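Local coordinates for protein enoyl-CoA hydratase (Mycobacterium avium subsp. paratuberculosis, PDB 4LK5) that probably catalyses the hydration of enoyl-CoA thioesters, as a trimeric member of the crotonase-like enoyl-CoA hydratase/isomerase family, at residues K241-L244 against A245-A249. Numbering follows the deposited sequence.
Sequences KTKL and AINAA
Four successive backbone hydrogen bonds join Lys241-Leu244 to the turn that follows. Ala245 N donates to Lys241 O at 2.9 Å, and Ile246 N to Thr242 O at 3.1 Å. Asn247 N reaches Lys243 O at 3.0 Å, and Ala248 N reaches Leu244 O at 2.8 Å. Every donor is four residues beyond its acceptor. Within 245-249 the same pattern continues from Ala249 N to Ala245 O.

The side chains line the helix around these bonds. Thr242 and Ile246 lie side by side and point the same way. Thr242 CG2 sits anti to the backbone N, where it meets Ile246 CD1 at 4.2 Å. Ile246 CG1 takes the position beside its own backbone N (chi1 -48°), which brings it to 3.0 Å from Thr242 O. The hydroxyl of Thr242 turns back along the helix and hydrogen-bonds to Ala238 O. The side chains of Lys243 and Asn247 cross at a slant, and Asn247 CB lies 3.4 Å from Lys243 O. The Lys243 chain bends at chi2 on the way to its outside partners. Its ammonium group has weak hydrogen bonds to Ala126 O and Leu128 O and a long, weak ion pair with Asp152. Ala248 CB lies 3.2 Å from Leu244 O.

A second subunit packs on this helix: its Pro173 meets Thr242, its Met172 meets Ala245 and its Arg187 meets Asn247. The contact is thus one span of regular i to i+4 alpha-helix, within the helix 236-250 of a crotonase-like fold, at a subunit interface of the trimer.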
loop_
_atom_site.group_PDB
_atom_site.type_symbol
_atom_site.label_atom_id
_atom_site.label_comp_id
_atom_site.label_asym_id
_atom_site.label_seq_id
_atom_site.Cartn_x
_atom_site.Cartn_y
_atom_site.Cartn_z
ATOM N N LYS C 241 0.298 -22.125 -3.482
ATOM C CA LYS C 241 1.511 -21.565 -2.993
ATOM C C LYS C 241 1.653 -20.066 -3.280
ATOM O O LYS C 241 2.162 -19.285 -2.461
ATOM C CB LYS C 241 2.661 -22.325 -3.602
ATOM C CG LYS C 241 2.827 -23.704 -3.011
ATOM C CD LYS C 241 4.193 -24.238 -3.422
ATOM C CE LYS C 241 4.283 -25.745 -3.294
ATOM N NZ LYS C 241 4.288 -26.188 -1.886
ATOM N N THR C 242 1.190 -19.673 -4.454
ATOM C CA THR C 242 1.179 -18.274 -4.835
ATOM C C THR C 242 0.362 -17.458 -3.840
ATOM O O THR C 242 0.842 -16.454 -3.329
ATOM C CB THR C 242 0.636 -18.106 -6.250
ATOM O OG1 THR C 242 1.486 -18.816 -7.149
ATOM C CG2 THR C 242 0.661 -16.671 -6.647
ATOM N N LYS C 243 -0.863 -17.914 -3.590
ATOM C CA LYS C 243 -1.772 -17.329 -2.625
ATOM C C LYS C 243 -1.153 -17.135 -1.243
ATOM O O LYS C 243 -1.248 -16.045 -0.650
ATOM C CB LYS C 243 -2.977 -18.241 -2.456
ATOM C CG LYS C 243 -4.187 -17.591 -1.842
ATOM C CD LYS C 243 -4.568 -18.136 -0.487
ATOM C CE LYS C 243 -6.067 -17.882 -0.317
ATOM N NZ LYS C 243 -6.564 -18.057 1.051
ATOM N N LEU C 244 -0.519 -18.188 -0.745
ATOM C CA LEU C 244 -0.078 -18.214 0.601
ATOM C C LEU C 244 1.147 -17.341 0.756
ATOM O O LEU C 244 1.322 -16.682 1.758
ATOM C CB LEU C 244 0.179 -19.661 1.046
ATOM C CG LEU C 244 -1.130 -20.507 1.178
ATOM C CD1 LEU C 244 -0.869 -21.983 1.485
ATOM C CD2 LEU C 244 -2.070 -19.967 2.229
ATOM N N ALA C 245 2.004 -17.354 -0.247
ATOM C CA ALA C 245 3.179 -16.508 -0.253
ATOM C C ALA C 245 2.827 -15.004 -0.224
ATOM O O ALA C 245 3.470 -14.228 0.472
ATOM C CB ALA C 245 4.015 -16.809 -1.476
ATOM N N ILE C 246 1.832 -14.594 -0.988
ATOM C CA ILE C 246 1.483 -13.190 -1.016
ATOM C C ILE C 246 0.814 -12.835 0.306
ATOM O O ILE C 246 1.109 -11.770 0.890
ATOM C CB ILE C 246 0.580 -12.856 -2.200
ATOM C CG1 ILE C 246 1.184 -13.477 -3.453
ATOM C CG2 ILE C 246 0.451 -11.369 -2.394
ATOM C CD1 ILE C 246 0.625 -12.974 -4.754
ATOM N N ASN C 247 -0.048 -13.742 0.786
ATOM C CA ASN C 247 -0.721 -13.530 2.052
ATOM C C ASN C 247 0.268 -13.385 3.176
ATOM O O ASN C 247 0.126 -12.480 4.001
ATOM C CB ASN C 247 -1.722 -14.632 2.351
ATOM C CG ASN C 247 -3.130 -14.276 1.901
ATOM O OD1 ASN C 247 -4.084 -14.988 2.194
ATOM N ND2 ASN C 247 -3.259 -13.213 1.145
ATOM N N ALA C 248 1.279 -14.247 3.183
ATOM C CA ALA C 248 2.285 -14.240 4.227
ATOM C C ALA C 248 3.141 -12.978 4.171
ATOM O O ALA C 248 3.605 -12.536 5.201
ATOM C CB ALA C 248 3.173 -15.476 4.135
ATOM N N ALA C 249 3.344 -12.415 2.988
ATOM C CA ALA C 249 4.032 -11.137 2.858
ATOM C C ALA C 249 3.194 -9.881 3.193
ATOM O O ALA C 249 3.749 -8.901 3.713
ATOM C CB ALA C 249 4.610 -10.985 1.477
#